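Local coordinates for protein gamma-glutamyltranspeptidase (Ggt) (Helicobacter pylori 26695, PDB 5BPK) that probably cleaves the gamma-glutamyl bond of glutathione and related compounds and passes the glutamyl group to water or an acceptor, as an Ntn-hydrolase, at residues Asp204-Glu207 with Gly208-Phe211; Ile172-Arg175 with Gln176-Leu180; His288-Gln291 with Ile292-Met296; Ala315-Ala318 with Met319-Ala322; Gly58-Ala61 with Ile62-Ala65. One frame throughout, in Å; residues are numbered along the deposited sequence.

Contact 1 (Asp204-Glu207 with Gly208-Phe211); sequences DYQE and GDLF. With EDO (1,2-ethanediol), chain G.
Gln206 and Asp209 close a type II beta turn that leads into strand 210-211, which pairs with strand 170-171 in a small two-stranded antiparallel sheet. Asp209 N donates to Gln206 O at 3.0 Å, the bond that defines the turn. In return the aspartate carboxylate reaches back over the turn: with CG beside its own backbone N, OD2 accepts from Gln206 N at 2.9 Å. That N-H comes from above the carboxylate plane, 51° out of it. OD2 has a second partner in Lys199, a salt bridge. Gly208 has a positive phi, where a side chain would be jammed against the carbonyl oxygen of Glu207. A water that donates to Glu207 O and Asp209 OD1 also ties the carboxylate to the turn.

Next to the turn the Tyr205 ring has Asp209 CB at its edge, close to its plane, while one face receives the edge of Phe211. This is a T-shaped stack, the planes at 90° and the centroids 5.0 Å apart. Phe211 CG lies opposite its backbone N (chi1 -172°), which brings the ring against one face of the tyrosine, CD1 3.6 Å from Tyr205 CZ and offset toward the rim. A 1,2-ethanediol, probably a crystallisation additive, accepts from Tyr205 N at its O2 (2.7 Å) and donates from O1 to Asp204 OD1, which also has a salt bridge to Arg184. The phenol oxygen is joined to the strand by one water, 2.8 Å from Tyr205 OH, which donates to Leu210 O at 2.9 Å.

Contact 2 (Ile172-Arg175 with Gln176-Leu180); sequences ISQR and QAETL
Ser173 and Gln176 form a capping box at the start of helix 174-187, and each hydrogen-bonds to the backbone of the other. Ser173 OG, set between its own backbone N and carbonyl carbon, accepts from Gln176 N at 3.1 Å. The glutamine chain runs back alongside the cap, and its OE1 takes the N-H of Ser173 at 3.1 Å in a nearly straight bond of 170°. Its other amide atom, NE2, makes a weak hydrogen bond to Val75 O. Helical backbone bonds follow, from Ala177 N to Ser173 O and from Thr179 N to Arg175 O.

The charged and amide groups gather one turn on, about Glu178. Gln174 NE2 donates to OE2 of Glu178 at 3.1 Å; the carboxylate oxygen lies in the plane of the amide, but the two groups are turned 74° against each other. On its other oxygen, OE1, Glu178 makes a weak salt bridge of 3.4 Å to Arg175 NH1, at the guanidinium edge. A bend at chi2 (55°) folds the arginine along the helix, where Thr179 CG2 sits over the centre of one guanidinium face, 3.5 Å from Arg175 CZ.

Between the two segments, Ile172 makes the apolar side-chain pairs: its CD1 meets Leu180 CD1 tip to tip at 4.2 Å and its CG2 packs near Ala177 CB. Thr179 OG1 bonds to the hydroxyl of Tyr24 of the neighbouring chain, on which Leu180 also packs. Glu178 ties the side chains of Gln174 and Arg175 to the next turn, the long arginine bond weakly, while the capping box satisfies N-H groups at the helix start.

Contact 3 (His288-Gln291 with Ile292-Met296); sequences HLIQ and ILNVM
The N-H and the side chain of Ile292 both come to the carbonyl oxygen of His288: the N-H donates to His288 O at 2.9 Å, and CG1, beside the backbone N (chi1 -66°), comes within 3.2 Å of the same His288 O. The imidazole is fixed within the preceding turn, where His288 ND1 donates to Gln291 OE1 at 2.8 Å. That oxygen lies in the ring plane, and the N-H points nearly along the C=O axis of the amide. At the far end of the same amide, NE2 bonds to Asp325, so the extended glutamine links the histidine to helix 309-329.

Leu293 donates to Leu289 O and continues the helical pattern. The two leucines run side by side in one direction, CD1 of Leu289 against CD1 of Leu293 at 3.9 Å. This i to i+4 pair lies on the side of helix 285-296 that meets the other chain, where Leu102 of that chain packs on Leu293. This buried part of the helix also packs on helices 309-329 and 346-354 and on strand 262-271.

Asn294 repeats the step with a 2.8 Å bond from its N to Ile290 O. Its amide lies alongside Ile290, ND2 being 3.8 Å from Ile290 CG2, but is held by partners elsewhere: OD1 by Lys346 and ND2, weakly, by Ile344 O. Val295 N bonds to Gln291 O, while its CG2 comes to 3.4 Å from Gln291 O. The last residue, Met296, donates its N-H to Ile292 O at 3.0 Å and packs on Tyr271 of strand 262-271.

Contact 4 (Ala315-Ala318 with Met319-Ala322); sequences AAEA and MRQA
Glu317 and Arg320 lie side by side on helix 309-329, three residues apart and pointing the same way, with their flat ends joined in a salt bridge. The guanidinium comes to the carboxylate side-on, through NE and NH2, one nitrogen to each oxygen. Arg320 NH2 meets the syn lone pair of Glu317 OE2 at 2.8 Å, and this oxygen lies in the guanidinium plane. Arg320 NE reaches Glu317 OE1 at 3.2 Å on its syn side, but 33° out of the carboxylate plane, and makes a further weak bond to OE2. The two groups are twisted 48° against each other, which fits the unequal quality of the two bonds. Torsions bring them together: Glu317 bends at chi2 and turns its carboxylate toward the next turn, while Arg320 leaves the helix extended as far as CD and is bent at chi3 (-61°).

Both groups are buried, and each has further partners. Thr362 N donates to Glu317 OE1; Arg320 NH1 bonds to Ser364 OG and pairs with Asp131 of the other chain, so that one guanidinium bridges two chains.

Elsewhere on the helix, Met319 runs back extended along Ala315-Ala318. Its CG lies 3.2 Å from Ala315 O, and CE ends 4.4 Å from Ala315 CB. Backbone bonds from Met319 N to Ala315 O and from Ala322 N to Ala318 O continue the regular pattern. Ala318 and Ala322 turn small methyls toward helix 285-296, and the Glu317-Arg320 pair is an i to i+3 salt bridge within an alpha helix, here buried at a chain interface.

Contact 5 (Gly58-Ala61 with Ile62-Ala65); sequences GGNA and IDAA
The Asn60 amide and the Asp63 carboxylate are the two flat groups of this helix start; their planes lie only 13° apart, although the side chains cross at about a right angle. Asn60 OD1 takes two N-H groups: that of Asp63 at 3.0 Å, nearly in line with the side-chain C=O, and that of Ile62 at 2.9 Å, well out of the amide plane, by a weak bond bent to 124°. Asn60 CG stands between its backbone N and carbonyl carbon (chi1 73°), which turns OD1 over these first helical amides. Asp63 OD2 is met on its anti side by Asn60 N at 2.9 Å, completing a capping box.

Both groups are buried and firmly held. Asn60 ND2 bonds to Tyr150 O, and Asp63 has Thr152 on OD2 and Lys153 N on OD1, so each end of the box is fixed by the chain just beyond helix 139-150 or at its last residue. Backbone bonds then start the helix, Ala64 N to Asn60 O at 3.1 Å and Ala65 N to Ala61 O at 2.9 Å.

Gly58, at positive phi, ends helix 45-56 as the C-prime residue of a Schellman motif; helix 61-75 begins two residues after Gly59. Ile62 packs on helix 139-150, Ala64 on helix 45-56, and Ala61 and Ala65 on Val6 and Val14 of the other chain.

From the N terminus, contact 5 comes first, joining the end of helix 45-56 to the start of helix 61-75. Contact 2 follows at the start of helix 174-187, then contact 1 at the turn before strand 210-211; contacts 3 and 4 lie on helices 285-296 and 309-329. All five are local and in series, so none crosses or encloses another. Two pairs meet in space. Contacts 1 and 2 are probably hydrogen-bonded, Gly208 N to Ile172 O at 2.8 Å, just beyond the paired strands 170-171 and 210-211. Contacts 3 and 4 are packed helix on helix, Val295 CB 3.5 Å from Ala318 CB. Contacts 1 and 3 lie on opposite sides of the chain's centre, their centres about 44 Å apart.

Contact 1 (Asp204-Glu207 with Gly208-Phe211)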
loop_
_atom_site.group_PDB
_atom_site.type_symbol
_atom_site.label_atom_id
_atom_site.label_comp_id
_atom_site.label_asym_id
_atom_site.label_seq_id
_atom_site.Cartn_x
_atom_site.Cartn_y
_atom_site.Cartn_z
ATOM N N ASP A 204 -11.964 -16.042 -22.258
ATOM C CA ASP A 204 -11.543 -14.811 -21.578
ATOM C C ASP A 204 -12.729 -13.902 -21.280
ATOM O O ASP A 204 -13.602 -13.729 -22.131
ATOM C CB ASP A 204 -10.558 -14.009 -22.439
ATOM C CG ASP A 204 -9.253 -14.746 -22.699
ATOM O OD1 ASP A 204 -8.928 -15.687 -21.948
ATOM O OD2 ASP A 204 -8.543 -14.358 -23.656
ATOM N N TYR A 205 -12.742 -13.304 -20.087
ATOM C CA TYR A 205 -13.658 -12.203 -19.779
ATOM C C TYR A 205 -13.250 -10.979 -20.586
ATOM O O TYR A 205 -12.057 -10.681 -20.716
ATOM C CB TYR A 205 -13.665 -11.877 -18.278
ATOM C CG TYR A 205 -14.590 -12.761 -17.484
ATOM C CD1 TYR A 205 -15.967 -12.567 -17.525
ATOM C CD2 TYR A 205 -14.098 -13.801 -16.698
ATOM C CE1 TYR A 205 -16.819 -13.383 -16.811
ATOM C CE2 TYR A 205 -14.950 -14.621 -15.985
ATOM C CZ TYR A 205 -16.309 -14.410 -16.047
ATOM O OH TYR A 205 -17.161 -15.225 -15.337
ATOM N N GLN A 206 -14.253 -10.296 -21.138
ATOM C CA GLN A 206 -14.065 -9.142 -21.999
ATOM C C GLN A 206 -14.762 -7.931 -21.409
ATOM O O GLN A 206 -15.634 -8.053 -20.538
ATOM C CB GLN A 206 -14.653 -9.418 -23.390
ATOM C CG GLN A 206 -14.089 -10.657 -24.071
ATOM C CD GLN A 206 -12.622 -10.522 -24.432
ATOM O OE1 GLN A 206 -12.053 -9.429 -24.381
ATOM N NE2 GLN A 206 -12.001 -11.635 -24.817
ATOM N N GLU A 207 -14.374 -6.761 -21.895
ATOM C CA GLU A 207 -14.985 -5.506 -21.457
ATOM C C GLU A 207 -16.503 -5.556 -21.628
ATOM O O GLU A 207 -17.005 -5.880 -22.710
ATOM C CB GLU A 207 -14.409 -4.325 -22.243
ATOM C CG GLU A 207 -14.956 -2.962 -21.797
ATOM C CD GLU A 207 -14.410 -1.788 -22.608
ATOM O OE1 GLU A 207 -13.427 -1.955 -23.368
ATOM O OE2 GLU A 207 -14.973 -0.688 -22.475
ATOM N N GLY A 208 -17.221 -5.245 -20.551
ATOM C CA GLY A 208 -18.679 -5.233 -20.550
ATOM C C GLY A 208 -19.349 -6.520 -20.099
ATOM O O GLY A 208 -20.552 -6.521 -19.846
ATOM N N ASP A 209 -18.591 -7.615 -19.991
ATOM C CA ASP A 209 -19.132 -8.884 -19.492
ATOM C C ASP A 209 -19.501 -8.753 -18.025
ATOM O O ASP A 209 -18.799 -8.086 -17.276
ATOM C CB ASP A 209 -18.120 -10.035 -19.602
ATOM C CG ASP A 209 -17.945 -10.555 -21.017
ATOM O OD1 ASP A 209 -18.777 -10.262 -21.905
ATOM O OD2 ASP A 209 -16.963 -11.293 -21.235
ATOM N N LEU A 210 -20.586 -9.418 -17.630
ATOM C CA LEU A 210 -20.992 -9.508 -16.230
ATOM C C LEU A 210 -20.097 -10.516 -15.513
ATOM O O LEU A 210 -20.017 -11.688 -15.905
ATOM C CB LEU A 210 -22.462 -9.934 -16.120
ATOM C CG LEU A 210 -23.076 -9.802 -14.728
ATOM C CD1 LEU A 210 -23.211 -8.339 -14.336
ATOM C CD2 LEU A 210 -24.414 -10.507 -14.656
ATOM N N PHE A 211 -19.416 -10.044 -14.473
ATOM C CA PHE A 211 -18.499 -10.855 -13.674
ATOM C C PHE A 211 -19.181 -11.166 -12.337
ATOM O O PHE A 211 -19.355 -10.275 -11.501
ATOM C CB PHE A 211 -17.201 -10.086 -13.446
ATOM C CG PHE A 211 -16.126 -10.895 -12.794
ATOM C CD1 PHE A 211 -15.651 -12.043 -13.400
ATOM C CD2 PHE A 211 -15.598 -10.527 -11.574
ATOM C CE1 PHE A 211 -14.671 -12.808 -12.806
ATOM C CE2 PHE A 211 -14.602 -11.286 -10.979
ATOM C CZ PHE A 211 -14.139 -12.424 -11.600
HETATM C C1 EDO G . -8.254 -14.018 -18.444
HETATM O O1 EDO G . -8.013 -14.136 -19.854
HETATM C C2 EDO G . -9.557 -13.273 -18.237
HETATM O O2 EDO G . -10.677 -14.101 -18.506
HETATM O O HOH W 1 -19.534 -14.181 -14.413
HETATM O O HOH W 2 -19.177 -7.510 -23.387
#

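Contact 2 (Ile172-Arg175 with Gln176-Leu180)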
loop_
_atom_site.group_PDB
_atom_site.type_symbol
_atom_site.label_atom_id
_atom_site.label_comp_id
_atom_site.label_asym_id
_atom_site.label_seq_id
_atom_site.Cartn_x
_atom_site.Cartn_y
_atom_site.Cartn_z
ATOM N N ILE A 172 -17.302 -5.818 -16.354
ATOM C CA ILE A 172 -15.853 -5.696 -16.446
ATOM C C ILE A 172 -15.514 -4.402 -17.200
ATOM O O ILE A 172 -16.065 -4.137 -18.268
ATOM C CB ILE A 172 -15.222 -6.926 -17.172
ATOM C CG1 ILE A 172 -15.386 -8.211 -16.350
ATOM C CG2 ILE A 172 -13.745 -6.681 -17.470
ATOM C CD1 ILE A 172 -14.648 -8.207 -15.023
ATOM N N SER A 173 -14.626 -3.592 -16.632
ATOM C CA SER A 173 -14.212 -2.342 -17.259
ATOM C C SER A 173 -13.151 -2.624 -18.321
ATOM O O SER A 173 -12.620 -3.737 -18.396
ATOM C CB SER A 173 -13.661 -1.367 -16.212
ATOM O OG SER A 173 -12.434 -1.828 -15.663
ATOM N N GLN A 174 -12.859 -1.621 -19.148
ATOM C CA GLN A 174 -11.770 -1.722 -20.120
ATOM C C GLN A 174 -10.459 -2.079 -19.427
ATOM O O GLN A 174 -9.740 -2.976 -19.875
ATOM C CB GLN A 174 -11.580 -0.413 -20.906
ATOM C CG GLN A 174 -10.465 -0.502 -21.953
ATOM C CD GLN A 174 -10.155 0.826 -22.619
ATOM O OE1 GLN A 174 -11.022 1.691 -22.747
ATOM N NE2 GLN A 174 -8.911 0.986 -23.065
ATOM N N ARG A 175 -10.147 -1.374 -18.342
ATOM C CA ARG A 175 -8.885 -1.582 -17.636
ATOM C C ARG A 175 -8.832 -2.982 -17.028
ATOM O O ARG A 175 -7.793 -3.630 -17.079
ATOM C CB ARG A 175 -8.652 -0.509 -16.561
ATOM C CG ARG A 175 -7.332 -0.647 -15.789
ATOM C CD ARG A 175 -6.113 -0.698 -16.708
ATOM N NE ARG A 175 -4.870 -0.886 -15.961
ATOM C CZ ARG A 175 -3.760 -1.447 -16.445
ATOM N NH1 ARG A 175 -3.701 -1.893 -17.700
ATOM N NH2 ARG A 175 -2.694 -1.568 -15.658
ATOM N N GLN A 176 -9.954 -3.449 -16.482
ATOM C CA GLN A 176 -10.014 -4.801 -15.917
ATOM C C GLN A 176 -9.853 -5.879 -16.990
ATOM O O GLN A 176 -9.174 -6.868 -16.759
ATOM C CB GLN A 176 -11.313 -5.010 -15.151
ATOM C CG GLN A 176 -11.361 -4.234 -13.837
ATOM C CD GLN A 176 -12.718 -4.273 -13.155
ATOM O OE1 GLN A 176 -13.753 -4.454 -13.798
ATOM N NE2 GLN A 176 -12.717 -4.092 -11.836
ATOM N N ALA A 177 -10.466 -5.683 -18.159
ATOM C CA ALA A 177 -10.231 -6.584 -19.289
ATOM C C ALA A 177 -8.727 -6.665 -19.572
ATOM O O ALA A 177 -8.205 -7.751 -19.806
ATOM C CB ALA A 177 -10.975 -6.125 -20.541
ATOM N N GLU A 178 -8.046 -5.516 -19.537
ATOM C CA GLU A 178 -6.609 -5.451 -19.828
ATOM C C GLU A 178 -5.772 -6.190 -18.774
ATOM O O GLU A 178 -4.918 -7.006 -19.116
ATOM C CB GLU A 178 -6.137 -3.992 -19.954
ATOM C CG GLU A 178 -6.636 -3.293 -21.226
ATOM C CD GLU A 178 -6.402 -1.790 -21.235
ATOM O OE1 GLU A 178 -5.761 -1.258 -20.298
ATOM O OE2 GLU A 178 -6.875 -1.135 -22.192
ATOM N N THR A 179 -6.033 -5.922 -17.499
ATOM C CA THR A 179 -5.242 -6.543 -16.434
ATOM C C THR A 179 -5.535 -8.049 -16.357
ATOM O O THR A 179 -4.627 -8.855 -16.129
ATOM C CB THR A 179 -5.451 -5.853 -15.060
ATOM O OG1 THR A 179 -6.819 -5.966 -14.656
ATOM C CG2 THR A 179 -5.038 -4.379 -15.117
ATOM N N LEU A 180 -6.794 -8.432 -16.574
ATOM C CA LEU A 180 -7.135 -9.849 -16.653
ATOM C C LEU A 180 -6.321 -10.535 -17.760
ATOM O O LEU A 180 -5.744 -11.601 -17.537
ATOM C CB LEU A 180 -8.633 -10.043 -16.880
ATOM C CG LEU A 180 -9.529 -9.817 -15.668
ATOM C CD1 LEU A 180 -10.982 -9.884 -16.105
ATOM C CD2 LEU A 180 -9.248 -10.846 -14.593
#

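Contact 3 (His288-Gln291 with Ile292-Met296)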
loop_
_atom_site.group_PDB
_atom_site.type_symbol
_atom_site.label_atom_id
_atom_site.label_comp_id
_atom_site.label_asym_id
_atom_site.label_seq_id
_atom_site.Cartn_x
_atom_site.Cartn_y
_atom_site.Cartn_z
ATOM N N HIS A 288 10.904 5.880 6.328
ATOM C CA HIS A 288 11.640 6.544 5.258
ATOM C C HIS A 288 10.945 7.809 4.730
ATOM O O HIS A 288 11.618 8.749 4.308
ATOM C CB HIS A 288 12.000 5.582 4.135
ATOM C CG HIS A 288 12.841 4.437 4.595
ATOM N ND1 HIS A 288 14.003 4.614 5.310
ATOM C CD2 HIS A 288 12.676 3.100 4.466
ATOM C CE1 HIS A 288 14.518 3.432 5.607
ATOM N NE2 HIS A 288 13.730 2.496 5.106
ATOM N N LEU A 289 9.616 7.835 4.769
ATOM C CA LEU A 289 8.850 9.030 4.418
ATOM C C LEU A 289 9.291 10.179 5.312
ATOM O O LEU A 289 9.634 11.252 4.838
ATOM C CB LEU A 289 7.353 8.772 4.615
ATOM C CG LEU A 289 6.432 9.986 4.591
ATOM C CD1 LEU A 289 6.577 10.722 3.274
ATOM C CD2 LEU A 289 4.990 9.538 4.869
ATOM N N ILE A 290 9.342 9.917 6.614
ATOM C CA ILE A 290 9.688 10.950 7.593
ATOM C C ILE A 290 11.172 11.329 7.483
ATOM O O ILE A 290 11.526 12.504 7.569
ATOM C CB ILE A 290 9.313 10.482 9.026
ATOM C CG1 ILE A 290 7.788 10.519 9.177
ATOM C CG2 ILE A 290 9.999 11.327 10.113
ATOM C CD1 ILE A 290 7.260 9.734 10.341
ATOM N N GLN A 291 12.024 10.321 7.293
ATOM C CA GLN A 291 13.453 10.527 7.052
ATOM C C GLN A 291 13.707 11.476 5.869
ATOM O O GLN A 291 14.487 12.425 5.984
ATOM C CB GLN A 291 14.137 9.168 6.797
ATOM C CG GLN A 291 15.639 9.230 6.508
ATOM C CD GLN A 291 16.243 7.854 6.248
ATOM O OE1 GLN A 291 15.532 6.846 6.166
ATOM N NE2 GLN A 291 17.557 7.814 6.090
ATOM N N ILE A 292 13.050 11.220 4.741
ATOM C CA ILE A 292 13.296 11.984 3.508
ATOM C C ILE A 292 12.773 13.425 3.669
ATOM O O ILE A 292 13.454 14.396 3.326
ATOM C CB ILE A 292 12.685 11.279 2.276
ATOM C CG1 ILE A 292 13.404 9.953 2.005
ATOM C CG2 ILE A 292 12.796 12.152 1.045
ATOM C CD1 ILE A 292 12.594 8.976 1.162
ATOM N N LEU A 293 11.574 13.563 4.209
ATOM C CA LEU A 293 11.052 14.879 4.588
ATOM C C LEU A 293 11.995 15.633 5.535
ATOM O O LEU A 293 12.203 16.840 5.373
ATOM C CB LEU A 293 9.656 14.755 5.214
ATOM C CG LEU A 293 8.514 14.462 4.223
ATOM C CD1 LEU A 293 7.195 14.185 4.931
ATOM C CD2 LEU A 293 8.324 15.594 3.194
ATOM N N ASN A 294 12.547 14.937 6.528
ATOM C CA ASN A 294 13.495 15.557 7.448
ATOM C C ASN A 294 14.678 16.143 6.706
ATOM O O ASN A 294 15.128 17.229 7.051
ATOM C CB ASN A 294 14.047 14.597 8.512
ATOM C CG ASN A 294 13.044 14.232 9.594
ATOM O OD1 ASN A 294 12.059 14.930 9.829
ATOM N ND2 ASN A 294 13.338 13.139 10.305
ATOM N N VAL A 295 15.220 15.401 5.734
ATOM C CA VAL A 295 16.360 15.902 4.957
ATOM C C VAL A 295 15.931 17.166 4.200
ATOM O O VAL A 295 16.604 18.201 4.257
ATOM C CB VAL A 295 16.926 14.846 3.957
ATOM C CG1 VAL A 295 18.069 15.435 3.120
ATOM C CG2 VAL A 295 17.413 13.609 4.689
ATOM N N MET A 296 14.798 17.068 3.509
ATOM C CA MET A 296 14.255 18.154 2.690
ATOM C C MET A 296 13.961 19.423 3.508
ATOM O O MET A 296 14.074 20.548 2.993
ATOM C CB MET A 296 12.967 17.683 2.014
ATOM C CG MET A 296 13.207 16.632 0.931
ATOM S SD MET A 296 11.719 15.775 0.372
ATOM C CE MET A 296 10.634 17.154 -0.043
#

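Contact 4 (Ala315-Ala318 with Met319-Ala322)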
loop_
_atom_site.group_PDB
_atom_site.type_symbol
_atom_site.label_atom_id
_atom_site.label_comp_id
_atom_site.label_asym_id
_atom_site.label_seq_id
_atom_site.Cartn_x
_atom_site.Cartn_y
_atom_site.Cartn_z
ATOM N N ALA A 315 15.767 16.208 -2.784
ATOM C CA ALA A 315 14.867 15.065 -2.539
ATOM C C ALA A 315 15.473 13.739 -2.980
ATOM O O ALA A 315 15.377 12.742 -2.253
ATOM C CB ALA A 315 13.522 15.285 -3.237
ATOM N N ALA A 316 16.042 13.717 -4.181
ATOM C CA ALA A 316 16.569 12.484 -4.760
ATOM C C ALA A 316 17.774 11.958 -3.976
ATOM O O ALA A 316 17.930 10.749 -3.821
ATOM C CB ALA A 316 16.929 12.690 -6.240
ATOM N N GLU A 317 18.656 12.854 -3.528
ATOM C CA GLU A 317 19.777 12.409 -2.695
ATOM C C GLU A 317 19.312 11.886 -1.328
ATOM O O GLU A 317 19.868 10.907 -0.801
ATOM C CB GLU A 317 20.837 13.494 -2.549
ATOM C CG GLU A 317 21.509 13.864 -3.876
ATOM C CD GLU A 317 22.073 12.647 -4.597
ATOM O OE1 GLU A 317 23.068 12.092 -4.104
ATOM O OE2 GLU A 317 21.506 12.235 -5.636
ATOM N N ALA A 318 18.273 12.501 -0.760
ATOM C CA ALA A 318 17.697 11.991 0.480
ATOM C C ALA A 318 17.094 10.601 0.262
ATOM O O ALA A 318 17.283 9.715 1.088
ATOM C CB ALA A 318 16.648 12.946 1.043
ATOM N N MET A 319 16.373 10.422 -0.845
ATOM C CA MET A 319 15.800 9.124 -1.216
ATOM C C MET A 319 16.889 8.068 -1.348
ATOM O O MET A 319 16.744 6.960 -0.868
ATOM C CB MET A 319 15.059 9.213 -2.553
ATOM C CG MET A 319 13.790 10.023 -2.536
ATOM S SD MET A 319 13.195 10.381 -4.207
ATOM C CE MET A 319 11.709 11.334 -3.809
ATOM N N ARG A 320 17.971 8.426 -2.026
ATOM C CA ARG A 320 19.075 7.500 -2.258
ATOM C C ARG A 320 19.579 6.927 -0.948
ATOM O O ARG A 320 19.751 5.718 -0.835
ATOM C CB ARG A 320 20.213 8.212 -2.973
ATOM C CG ARG A 320 21.291 7.304 -3.517
ATOM C CD ARG A 320 22.534 8.102 -3.873
ATOM N NE ARG A 320 22.321 9.128 -4.902
ATOM C CZ ARG A 320 22.335 8.897 -6.216
ATOM N NH1 ARG A 320 22.488 7.663 -6.694
ATOM N NH2 ARG A 320 22.194 9.907 -7.072
ATOM N N GLN A 321 19.818 7.789 0.038
ATOM C CA GLN A 321 20.292 7.334 1.342
ATOM C C GLN A 321 19.241 6.499 2.068
ATOM O O GLN A 321 19.568 5.467 2.657
ATOM C CB GLN A 321 20.697 8.512 2.236
ATOM C CG GLN A 321 21.360 8.107 3.560
ATOM C CD GLN A 321 22.694 7.396 3.361
ATOM O OE1 GLN A 321 23.618 7.951 2.767
ATOM N NE2 GLN A 321 22.795 6.159 3.855
ATOM N N ALA A 322 17.987 6.950 2.028
ATOM C CA ALA A 322 16.905 6.245 2.693
ATOM C C ALA A 322 16.765 4.807 2.201
ATOM O O ALA A 322 16.587 3.891 3.009
ATOM C CB ALA A 322 15.568 7.004 2.542
#

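Contact 5 (Gly58-Ala61 with Ile62-Ala65)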
loop_
_atom_site.group_PDB
_atom_site.type_symbol
_atom_site.label_atom_id
_atom_site.label_comp_id
_atom_site.label_asym_id
_atom_site.label_seq_id
_atom_site.Cartn_x
_atom_site.Cartn_y
_atom_site.Cartn_z
ATOM N N GLY A 58 -24.699 8.188 8.402
ATOM C CA GLY A 58 -24.282 8.445 9.783
ATOM C C GLY A 58 -23.157 7.591 10.343
ATOM O O GLY A 58 -22.827 7.690 11.532
ATOM N N GLY A 59 -22.560 6.747 9.504
ATOM C CA GLY A 59 -21.407 5.968 9.926
ATOM C C GLY A 59 -20.198 6.867 10.070
ATOM O O GLY A 59 -20.156 7.947 9.489
ATOM N N ASN A 60 -19.211 6.415 10.840
ATOM C CA ASN A 60 -17.952 7.150 10.971
ATOM C C ASN A 60 -16.918 6.661 9.946
ATOM O O ASN A 60 -17.206 5.784 9.131
ATOM C CB ASN A 60 -17.423 7.138 12.426
ATOM C CG ASN A 60 -16.848 5.807 12.873
ATOM O OD1 ASN A 60 -16.471 4.966 12.070
ATOM N ND2 ASN A 60 -16.740 5.633 14.200
ATOM N N ALA A 61 -15.728 7.256 9.977
ATOM C CA ALA A 61 -14.699 6.957 8.979
ATOM C C ALA A 61 -14.285 5.477 8.993
ATOM O O ALA A 61 -13.929 4.923 7.946
ATOM C CB ALA A 61 -13.495 7.867 9.171
ATOM N N ILE A 62 -14.325 4.847 10.171
ATOM C CA ILE A 62 -13.965 3.445 10.292
ATOM C C ILE A 62 -15.035 2.561 9.642
ATOM O O ILE A 62 -14.711 1.641 8.895
ATOM C CB ILE A 62 -13.717 3.023 11.757
ATOM C CG1 ILE A 62 -12.433 3.671 12.321
ATOM C CG2 ILE A 62 -13.660 1.493 11.879
ATOM C CD1 ILE A 62 -12.560 5.124 12.743
ATOM N N ASP A 63 -16.305 2.828 9.952
ATOM C CA ASP A 63 -17.414 2.116 9.305
ATOM C C ASP A 63 -17.252 2.151 7.778
ATOM O O ASP A 63 -17.336 1.118 7.116
ATOM C CB ASP A 63 -18.762 2.728 9.677
ATOM C CG ASP A 63 -19.051 2.680 11.168
ATOM O OD1 ASP A 63 -18.818 1.627 11.810
ATOM O OD2 ASP A 63 -19.537 3.702 11.696
ATOM N N ALA A 64 -17.004 3.342 7.234
ATOM C CA ALA A 64 -16.863 3.519 5.789
ATOM C C ALA A 64 -15.652 2.739 5.279
ATOM O O ALA A 64 -15.726 2.103 4.240
ATOM C CB ALA A 64 -16.723 4.998 5.435
ATOM N N ALA A 65 -14.543 2.803 6.013
ATOM C CA ALA A 65 -13.320 2.099 5.624
ATOM C C ALA A 65 -13.525 0.586 5.569
ATOM O O ALA A 65 -13.006 -0.090 4.678
ATOM C CB ALA A 65 -12.175 2.461 6.562
#